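Local atomic coordinates of histone acetyltransferase, ELP3 family (Methanocaldococcus infernus, PDB entry 6IA8), a protein that modifies the wobble uridine 34 of tRNAs to carboxymethyluridine, using acetyl-CoA and S-adenosylmethionine. Residues A[210-219]-A[249-259]; A[234-245]-A[277-285]. All coordinates share one frame; numbering follows the deposited sequence.

How the contacts relate
From the N terminus, the chain runs through strand 212-218, helices 222-227 and 234-245, strand 250-255, helix 264-276 and then the loop that leads into strand 284-287. Contact 1 closes the loop from 210-219 to 249-259 by pairing the two strands. Contact 2 starts inside that loop, on helix 234-245, and closes on 277-285 beyond its end, so the two loops cross. Strands 212-218, 250-255 and 284-287 are successive neighbours in one parallel sheet, and helix 234-245 packs against it. The contacts also meet directly. Tyr-253 OH lies 2.7 Å from Thr-241 OG1, probably hydrogen-bonded, and Asp-283 N probably bonds to Val-251 O.

Contact 1 of 2, residues A[210-219]-A[249-259]; sequences ATRVELGVQS and LKVSYHLMPGM
Val-213 lies beside Val-251 and Leu-215 beside Tyr-253 in a parallel ladder. Val-213 N donates to Lys-250 O at 2.9 Å, and Ser-252 N returns a bond to Val-213 O. Leu-215 N to Ser-252 O and His-254 N to Leu-215 O continue it. A beta bulge then shifts the register by one, with Gly-216 at the centre of an inverse gamma turn. Pairing resumes where Gln-218 N meets His-254 O at 2.7 Å and Met-256 N meets Gln-218 O.

Polar side chains meet at three places along the strands. His-254 ND1 donates to Gln-218 OE1 at 2.8 Å, on a lone pair of the amide oxygen and close to the ring plane. Amide and ring planes are turned 68° apart. The Gln-218 chain bends at chi2 (-46°), which carries OE1 back to the histidine. A water joins Glu-214 OE2 to Ser-252 OG, 2.6 Å from each; Lys-286 forms a salt bridge with the same OE2. Lys-250 N donates to Thr-211 O, and its NZ adds a weak bond to the same oxygen; NZ also hydrogen-bonds to Arg-444 O.

Apolar groups pack on the face that carries Leu-215 and Tyr-253. Val-217 CG2 sits over one face of the Tyr-253 ring, 3.8 Å from its centroid, a CH-pi contact. Leu-215 lies alongside the tyrosine, its CD1 3.9 Å from Tyr-253 CE1. Farther along, Val-217 CG1 meets Leu-255 CD2.

Helices 222-227 and 234-245 lie in the connection, a beta-alpha-beta crossover between neighbouring parallel strands, as in the partial TIM barrel of radical SAM enzymes.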
loop_
_atom_site.group_PDB
_atom_site.type_symbol
_atom_site.label_atom_id
_atom_site.label_comp_id
_atom_site.label_asym_id
_atom_site.label_seq_id
_atom_site.Cartn_x
_atom_site.Cartn_y
_atom_site.Cartn_z
ATOM N N ALA A 210 0.836 12.395 -2.658
ATOM C CA ALA A 210 0.917 11.047 -2.106
ATOM C C ALA A 210 -0.465 10.526 -1.763
ATOM O O ALA A 210 -1.328 11.275 -1.308
ATOM C CB ALA A 210 1.798 11.021 -0.850
ATOM N N THR A 211 -0.660 9.224 -1.957
ATOM C CA THR A 211 -1.865 8.540 -1.547
ATOM C C THR A 211 -1.586 7.416 -0.579
ATOM O O THR A 211 -2.535 6.940 0.055
ATOM C CB THR A 211 -2.592 7.963 -2.773
ATOM O OG1 THR A 211 -1.690 7.136 -3.527
ATOM C CG2 THR A 211 -3.078 9.126 -3.692
ATOM N N ARG A 212 -0.331 6.935 -0.490
ATOM C CA ARG A 212 0.018 5.826 0.394
ATOM C C ARG A 212 1.365 6.119 1.030
ATOM O O ARG A 212 2.259 6.648 0.369
ATOM C CB ARG A 212 0.073 4.483 -0.350
ATOM C CG ARG A 212 0.350 3.267 0.542
ATOM C CD ARG A 212 0.411 1.979 -0.279
ATOM N NE ARG A 212 1.726 1.756 -0.877
ATOM C CZ ARG A 212 1.987 0.845 -1.808
ATOM N NH1 ARG A 212 1.020 0.064 -2.264
ATOM N NH2 ARG A 212 3.214 0.720 -2.287
ATOM N N VAL A 213 1.505 5.787 2.315
ATOM C CA VAL A 213 2.774 5.903 3.021
ATOM C C VAL A 213 3.124 4.548 3.627
ATOM O O VAL A 213 2.308 3.934 4.321
ATOM C CB VAL A 213 2.724 6.991 4.109
ATOM C CG1 VAL A 213 4.070 7.012 4.904
ATOM C CG2 VAL A 213 2.452 8.336 3.530
ATOM N N GLU A 214 4.320 4.068 3.333
ATOM C CA GLU A 214 4.809 2.800 3.850
ATOM C C GLU A 214 5.804 3.104 4.958
ATOM O O GLU A 214 6.814 3.774 4.712
ATOM C CB GLU A 214 5.487 1.963 2.765
ATOM C CG GLU A 214 5.887 0.570 3.263
ATOM C CD GLU A 214 6.829 -0.166 2.311
ATOM O OE1 GLU A 214 7.949 -0.523 2.744
ATOM O OE2 GLU A 214 6.448 -0.375 1.142
ATOM N N LEU A 215 5.512 2.633 6.166
ATOM C CA LEU A 215 6.342 2.879 7.339
ATOM C C LEU A 215 7.314 1.719 7.496
ATOM O O LEU A 215 6.902 0.558 7.439
ATOM C CB LEU A 215 5.472 3.016 8.593
ATOM C CG LEU A 215 4.532 4.231 8.613
ATOM C CD1 LEU A 215 3.619 4.142 9.883
ATOM C CD2 LEU A 215 5.305 5.538 8.596
ATOM N N GLY A 216 8.597 2.030 7.671
ATOM C CA GLY A 216 9.585 1.016 7.993
ATOM C C GLY A 216 9.477 0.553 9.438
ATOM O O GLY A 216 10.352 0.861 10.258
ATOM N N VAL A 217 8.394 -0.159 9.771
ATOM C CA VAL A 217 8.137 -0.543 11.157
ATOM C C VAL A 217 9.136 -1.600 11.629
ATOM O O VAL A 217 9.726 -1.471 12.712
ATOM C CB VAL A 217 6.689 -1.041 11.305
ATOM C CG1 VAL A 217 6.431 -1.503 12.719
ATOM C CG2 VAL A 217 5.702 0.062 10.894
ATOM N N GLN A 218 9.305 -2.671 10.832
ATOM C CA GLN A 218 10.189 -3.802 11.098
ATOM C C GLN A 218 9.667 -4.633 12.254
ATOM O O GLN A 218 9.345 -5.803 12.045
ATOM C CB GLN A 218 11.608 -3.337 11.376
ATOM C CG GLN A 218 12.142 -2.261 10.437
ATOM C CD GLN A 218 11.883 -2.526 8.977
ATOM O OE1 GLN A 218 11.472 -3.614 8.577
ATOM N NE2 GLN A 218 12.105 -1.508 8.168
ATOM N N SER A 219 9.546 -4.033 13.448
ATOM C CA SER A 219 9.054 -4.692 14.648
ATOM C C SER A 219 8.240 -3.705 15.479
ATOM O O SER A 219 8.471 -2.494 15.453
ATOM C CB SER A 219 10.238 -5.240 15.476
ATOM O OG SER A 219 9.802 -5.783 16.697
ATOM N N LEU A 249 -4.712 9.156 4.495
ATOM C CA LEU A 249 -3.754 8.418 3.689
ATOM C C LEU A 249 -3.871 6.919 3.960
ATOM O O LEU A 249 -4.324 6.488 5.025
ATOM C CB LEU A 249 -2.319 8.894 3.966
ATOM C CG LEU A 249 -2.045 10.282 3.412
ATOM C CD1 LEU A 249 -0.798 10.921 4.076
ATOM C CD2 LEU A 249 -1.801 10.246 1.890
ATOM N N LYS A 250 -3.431 6.124 2.980
ATOM C CA LYS A 250 -3.256 4.693 3.177
ATOM C C LYS A 250 -1.950 4.422 3.896
ATOM O O LYS A 250 -0.921 5.065 3.627
ATOM C CB LYS A 250 -3.262 3.965 1.838
ATOM C CG LYS A 250 -4.679 4.115 1.128
ATOM C CD LYS A 250 -4.636 3.697 -0.363
ATOM C CE LYS A 250 -4.358 4.902 -1.256
ATOM N NZ LYS A 250 -5.198 6.096 -0.962
ATOM N N VAL A 251 -1.980 3.408 4.751
ATOM C CA VAL A 251 -0.870 3.104 5.631
ATOM C C VAL A 251 -0.450 1.668 5.396
ATOM O O VAL A 251 -1.244 0.742 5.575
ATOM C CB VAL A 251 -1.238 3.318 7.102
ATOM C CG1 VAL A 251 -0.081 2.922 8.010
ATOM C CG2 VAL A 251 -1.669 4.762 7.347
ATOM N N SER A 252 0.802 1.485 5.047
ATOM C CA SER A 252 1.425 0.181 4.901
ATOM C C SER A 252 2.567 0.029 5.897
ATOM O O SER A 252 3.297 0.989 6.168
ATOM C CB SER A 252 1.974 0.016 3.458
ATOM O OG SER A 252 2.730 -1.166 3.354
ATOM N N TYR A 253 2.730 -1.183 6.421
ATOM C CA TYR A 253 3.807 -1.505 7.347
ATOM C C TYR A 253 4.757 -2.494 6.680
ATOM O O TYR A 253 4.323 -3.565 6.229
ATOM C CB TYR A 253 3.310 -2.163 8.634
ATOM C CG TYR A 253 2.595 -1.334 9.654
ATOM C CD1 TYR A 253 2.355 0.024 9.463
ATOM C CD2 TYR A 253 2.184 -1.923 10.854
ATOM C CE1 TYR A 253 1.725 0.779 10.451
ATOM C CE2 TYR A 253 1.555 -1.200 11.827
ATOM C CZ TYR A 253 1.320 0.148 11.643
ATOM O OH TYR A 253 0.666 0.799 12.689
ATOM N N HIS A 254 6.047 -2.153 6.631
ATOM C CA HIS A 254 7.071 -3.142 6.320
ATOM C C HIS A 254 7.443 -3.852 7.617
ATOM O O HIS A 254 7.834 -3.205 8.586
ATOM C CB HIS A 254 8.291 -2.497 5.670
ATOM C CG HIS A 254 9.300 -3.489 5.205
ATOM N ND1 HIS A 254 10.288 -3.991 6.027
ATOM C CD2 HIS A 254 9.468 -4.086 4.003
ATOM C CE1 HIS A 254 11.033 -4.839 5.342
ATOM N NE2 HIS A 254 10.552 -4.919 4.113
ATOM N N LEU A 255 7.303 -5.175 7.639
ATOM C CA LEU A 255 7.519 -5.977 8.840
ATOM C C LEU A 255 8.521 -7.091 8.559
ATOM O O LEU A 255 8.506 -7.691 7.481
ATOM C CB LEU A 255 6.209 -6.589 9.360
ATOM C CG LEU A 255 5.108 -5.599 9.714
ATOM C CD1 LEU A 255 3.760 -6.290 9.860
ATOM C CD2 LEU A 255 5.490 -4.854 11.016
ATOM N N MET A 256 9.395 -7.358 9.530
ATOM C CA MET A 256 10.472 -8.332 9.359
ATOM C C MET A 256 10.404 -9.399 10.440
ATOM O O MET A 256 10.954 -9.215 11.541
ATOM C CB MET A 256 11.835 -7.642 9.386
ATOM C CG MET A 256 12.242 -6.968 8.092
ATOM S SD MET A 256 14.025 -6.695 8.062
ATOM C CE MET A 256 14.247 -5.706 9.517
ATOM N N PRO A 257 9.777 -10.541 10.169
ATOM C CA PRO A 257 9.886 -11.670 11.101
ATOM C C PRO A 257 11.346 -12.083 11.262
ATOM O O PRO A 257 12.172 -11.912 10.358
ATOM C CB PRO A 257 9.059 -12.780 10.437
ATOM C CG PRO A 257 8.201 -12.073 9.423
ATOM C CD PRO A 257 9.008 -10.875 8.960
ATOM N N GLY A 258 11.656 -12.635 12.431
ATOM C CA GLY A 258 12.947 -13.268 12.660
ATOM C C GLY A 258 14.100 -12.312 12.899
ATOM O O GLY A 258 15.269 -12.653 12.627
ATOM N N MET A 259 13.812 -11.123 13.422
ATOM C CA MET A 259 14.864 -10.195 13.794
ATOM C C MET A 259 15.592 -10.679 15.047
ATOM O O MET A 259 15.068 -11.496 15.803
ATOM C CB MET A 259 14.287 -8.806 14.052
ATOM C CG MET A 259 13.810 -8.111 12.783
ATOM S SD MET A 259 12.980 -6.588 13.136
ATOM C CE MET A 259 14.334 -5.492 13.591
HETATM O O HOH W 1 3.872 -0.981 1.023
#

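Contact 2 of 2, residues A[234-245]-A[277-285]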
loop_
_atom_site.group_PDB
_atom_site.type_symbol
_atom_site.label_atom_id
_atom_site.label_comp_id
_atom_site.label_asym_id
_atom_site.label_seq_id
_atom_site.Cartn_x
_atom_site.Cartn_y
_atom_site.Cartn_z
ATOM N N VAL A 234 8.258 1.953 18.733
ATOM C CA VAL A 234 6.889 1.588 18.399
ATOM C C VAL A 234 5.972 2.786 18.607
ATOM O O VAL A 234 5.003 2.977 17.861
ATOM C CB VAL A 234 6.421 0.371 19.215
ATOM C CG1 VAL A 234 6.210 0.734 20.674
ATOM C CG2 VAL A 234 5.127 -0.157 18.598
ATOM N N GLU A 235 6.273 3.622 19.611
ATOM C CA GLU A 235 5.525 4.862 19.799
ATOM C C GLU A 235 5.535 5.719 18.534
ATOM O O GLU A 235 4.509 6.316 18.181
ATOM C CB GLU A 235 6.075 5.651 20.992
ATOM C CG GLU A 235 5.755 5.033 22.351
ATOM C CD GLU A 235 6.629 3.830 22.710
ATOM O OE1 GLU A 235 7.687 3.601 22.078
ATOM O OE2 GLU A 235 6.256 3.099 23.646
ATOM N N ASP A 236 6.686 5.817 17.857
ATOM C CA ASP A 236 6.743 6.534 16.586
ATOM C C ASP A 236 5.802 5.910 15.560
ATOM O O ASP A 236 5.131 6.619 14.801
ATOM C CB ASP A 236 8.163 6.512 16.031
ATOM C CG ASP A 236 9.160 7.240 16.917
ATOM O OD1 ASP A 236 8.798 8.257 17.550
ATOM O OD2 ASP A 236 10.310 6.766 16.983
ATOM N N THR A 237 5.799 4.579 15.467
ATOM C CA THR A 237 4.908 3.906 14.517
ATOM C C THR A 237 3.439 4.193 14.839
ATOM O O THR A 237 2.611 4.433 13.941
ATOM C CB THR A 237 5.186 2.397 14.556
ATOM O OG1 THR A 237 6.499 2.115 14.041
ATOM C CG2 THR A 237 4.132 1.604 13.744
ATOM N N ILE A 238 3.092 4.132 16.122
ATOM C CA ILE A 238 1.709 4.346 16.534
ATOM C C ILE A 238 1.266 5.767 16.218
ATOM O O ILE A 238 0.186 5.973 15.664
ATOM C CB ILE A 238 1.542 4.018 18.025
ATOM C CG1 ILE A 238 1.765 2.518 18.239
ATOM C CG2 ILE A 238 0.185 4.479 18.515
ATOM C CD1 ILE A 238 1.753 2.063 19.707
ATOM N N LYS A 239 2.105 6.761 16.516
ATOM C CA LYS A 239 1.730 8.153 16.267
ATOM C C LYS A 239 1.656 8.439 14.768
ATOM O O LYS A 239 0.735 9.115 14.294
ATOM C CB LYS A 239 2.738 9.099 16.936
ATOM C CG LYS A 239 2.430 10.574 16.742
ATOM C CD LYS A 239 1.047 10.930 17.268
ATOM C CE LYS A 239 0.830 12.435 17.296
ATOM N NZ LYS A 239 -0.559 12.797 17.700
ATOM N N ALA A 240 2.682 8.032 14.019
ATOM C CA ALA A 240 2.642 8.196 12.565
ATOM C C ALA A 240 1.378 7.578 11.974
ATOM O O ALA A 240 0.753 8.158 11.073
ATOM C CB ALA A 240 3.884 7.566 11.911
ATOM N N THR A 241 1.021 6.373 12.424
ATOM C CA THR A 241 -0.158 5.706 11.878
ATOM C C THR A 241 -1.412 6.550 12.083
ATOM O O THR A 241 -2.217 6.721 11.156
ATOM C CB THR A 241 -0.326 4.332 12.526
ATOM O OG1 THR A 241 0.770 3.448 12.195
ATOM C CG2 THR A 241 -1.648 3.664 12.052
ATOM N N GLN A 242 -1.579 7.117 13.281
ATOM C CA GLN A 242 -2.748 7.947 13.556
ATOM C C GLN A 242 -2.746 9.230 12.725
ATOM O O GLN A 242 -3.786 9.649 12.212
ATOM C CB GLN A 242 -2.782 8.289 15.043
ATOM C CG GLN A 242 -3.892 9.274 15.430
ATOM C CD GLN A 242 -3.419 10.690 15.589
ATOM O OE1 GLN A 242 -2.410 10.940 16.237
ATOM N NE2 GLN A 242 -4.162 11.639 15.018
ATOM N N LEU A 243 -1.605 9.902 12.625
ATOM C CA LEU A 243 -1.560 11.134 11.849
ATOM C C LEU A 243 -1.845 10.855 10.379
ATOM O O LEU A 243 -2.501 11.655 9.708
ATOM C CB LEU A 243 -0.201 11.802 12.009
ATOM C CG LEU A 243 0.112 12.361 13.401
ATOM C CD1 LEU A 243 1.565 12.810 13.439
ATOM C CD2 LEU A 243 -0.813 13.507 13.736
ATOM N N LEU A 244 -1.348 9.729 9.862
ATOM C CA LEU A 244 -1.599 9.357 8.470
ATOM C C LEU A 244 -3.079 9.049 8.254
ATOM O O LEU A 244 -3.703 9.562 7.317
ATOM C CB LEU A 244 -0.727 8.148 8.094
ATOM C CG LEU A 244 0.766 8.454 7.916
ATOM C CD1 LEU A 244 1.545 7.132 7.876
ATOM C CD2 LEU A 244 1.043 9.275 6.732
ATOM N N LYS A 245 -3.660 8.224 9.127
ATOM C CA LYS A 245 -5.066 7.863 8.999
ATOM C C LYS A 245 -5.954 9.095 9.088
ATOM O O LYS A 245 -6.905 9.239 8.315
ATOM C CB LYS A 245 -5.444 6.872 10.090
ATOM C CG LYS A 245 -4.950 5.415 9.915
ATOM C CD LYS A 245 -5.492 4.776 8.631
ATOM C CE LYS A 245 -5.214 3.273 8.649
ATOM N NZ LYS A 245 -6.138 2.610 9.606
ATOM N N ASN A 277 -5.132 -4.664 17.747
ATOM C CA ASN A 277 -4.854 -3.556 18.657
ATOM C C ASN A 277 -5.035 -2.261 17.880
ATOM O O ASN A 277 -4.406 -2.089 16.819
ATOM C CB ASN A 277 -3.434 -3.679 19.183
ATOM C CG ASN A 277 -3.042 -2.556 20.106
ATOM O OD1 ASN A 277 -3.569 -1.442 20.030
ATOM N ND2 ASN A 277 -2.067 -2.837 20.976
ATOM N N PRO A 278 -5.949 -1.371 18.292
ATOM C CA PRO A 278 -6.299 -0.221 17.427
ATOM C C PRO A 278 -5.152 0.777 17.250
ATOM O O PRO A 278 -5.225 1.671 16.400
ATOM C CB PRO A 278 -7.482 0.431 18.155
ATOM C CG PRO A 278 -7.249 0.064 19.582
ATOM C CD PRO A 278 -6.706 -1.361 19.554
ATOM N N ASP A 279 -4.079 0.638 18.019
ATOM C CA ASP A 279 -2.884 1.432 17.779
ATOM C C ASP A 279 -2.270 1.146 16.421
ATOM O O ASP A 279 -1.520 1.985 15.905
ATOM C CB ASP A 279 -1.853 1.143 18.873
ATOM C CG ASP A 279 -2.167 1.849 20.185
ATOM O OD1 ASP A 279 -3.085 2.673 20.264
ATOM O OD2 ASP A 279 -1.477 1.572 21.160
ATOM N N PHE A 280 -2.556 -0.013 15.829
ATOM C CA PHE A 280 -1.945 -0.373 14.559
ATOM C C PHE A 280 -2.978 -0.420 13.445
ATOM O O PHE A 280 -3.310 0.630 12.842
ATOM C CB PHE A 280 -1.203 -1.700 14.743
ATOM C CG PHE A 280 -0.168 -1.656 15.851
ATOM C CD1 PHE A 280 0.961 -0.874 15.729
ATOM C CD2 PHE A 280 -0.344 -2.379 17.017
ATOM C CE1 PHE A 280 1.933 -0.818 16.786
ATOM C CE2 PHE A 280 0.615 -2.345 18.069
ATOM C CZ PHE A 280 1.765 -1.553 17.920
ATOM N N MET A 281 -3.498 -1.596 13.126
ATOM C CA MET A 281 -4.500 -1.754 12.079
ATOM C C MET A 281 -4.080 -1.110 10.746
ATOM O O MET A 281 -4.810 -0.293 10.180
ATOM C CB MET A 281 -5.830 -1.204 12.555
ATOM C CG MET A 281 -6.140 -1.493 13.974
ATOM S SD MET A 281 -6.451 -3.247 14.389
ATOM C CE MET A 281 -8.208 -3.414 14.035
ATOM N N PRO A 282 -2.944 -1.510 10.197
ATOM C CA PRO A 282 -2.537 -0.987 8.888
ATOM C C PRO A 282 -3.458 -1.486 7.792
ATOM O O PRO A 282 -4.081 -2.541 7.922
ATOM C CB PRO A 282 -1.131 -1.558 8.691
ATOM C CG PRO A 282 -1.162 -2.882 9.443
ATOM C CD PRO A 282 -2.040 -2.572 10.687
ATOM N N ASP A 283 -3.481 -0.732 6.680
ATOM C CA ASP A 283 -4.214 -1.154 5.492
ATOM C C ASP A 283 -3.483 -2.256 4.738
ATOM O O ASP A 283 -4.114 -3.042 4.022
ATOM C CB ASP A 283 -4.427 0.014 4.531
ATOM C CG ASP A 283 -5.183 1.172 5.151
ATOM O OD1 ASP A 283 -6.226 0.892 5.723
ATOM O OD2 ASP A 283 -4.695 2.337 5.048
ATOM N N MET A 284 -2.159 -2.279 4.828
ATOM C CA MET A 284 -1.340 -3.128 3.980
ATOM C C MET A 284 -0.119 -3.498 4.793
ATOM O O MET A 284 0.314 -2.724 5.656
ATOM C CB MET A 284 -0.972 -2.389 2.674
ATOM C CG MET A 284 -0.016 -3.087 1.783
ATOM S SD MET A 284 0.353 -2.072 0.334
ATOM C CE MET A 284 -1.151 -1.108 0.115
ATOM N N VAL A 285 0.436 -4.681 4.522
ATOM C CA VAL A 285 1.690 -5.078 5.149
ATOM C C VAL A 285 2.583 -5.701 4.093
ATOM O O VAL A 285 2.096 -6.368 3.180
ATOM C CB VAL A 285 1.478 -6.065 6.315
ATOM C CG1 VAL A 285 0.713 -5.392 7.482
ATOM C CG2 VAL A 285 0.767 -7.319 5.822
HETATM O O HOH W 2 -2.264 4.616 15.802
HETATM O O HOH W 3 -6.737 0.081 8.266
HETATM O O HOH W 4 -4.877 2.730 12.115
#
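Ile-238 packs against both Asp-279 and Phe-280. Its CG1 is 3.6 Å from Phe-280 CE1, while its CD1 lies 3.8 Å from Asp-279 CB. With CG1 anti to the carbonyl carbon (chi1 -66°), the longer branch reaches the ring and CG2 rests against the aspartate. Val-234 CG2 comes at the ring edge, in plane, 3.7 Å from Phe-280 CZ. Cutting Ile-238 back to an alanine is likely to open a gap beside the Phe-280 ring and take away the methyl contacts with Asp-279.

Farther along the helix, toward its C-terminal end, Thr-241 CG2 lies 3.5 Å from Phe-280 O. Lys-245 NZ donates to Met-281 O at 3.2 Å. One water joins this NZ to Phe-280 O; another links it with Met-281 O and Asp-283 OD1. A third water bridges Ile-238 O and Asp-279 O.

Helix 234-245 packs against the parallel sheet of the radical SAM core, and the loop it touches leads into strand 284-287 of that sheet. That loop starts with a type I turn from Asn-277 to Phe-280. Asn-277 OD1 accepts from Asp-279 N at 2.9 Å, an Asx turn.

Thr-241 OG1 donates to Thr-237 O, which also takes Thr-241 N from the opposite face of the carbonyl plane. Farther out, Glu-406 forms a salt bridge with Lys-245, and Arg-444 forms one with Asp-283 OD2.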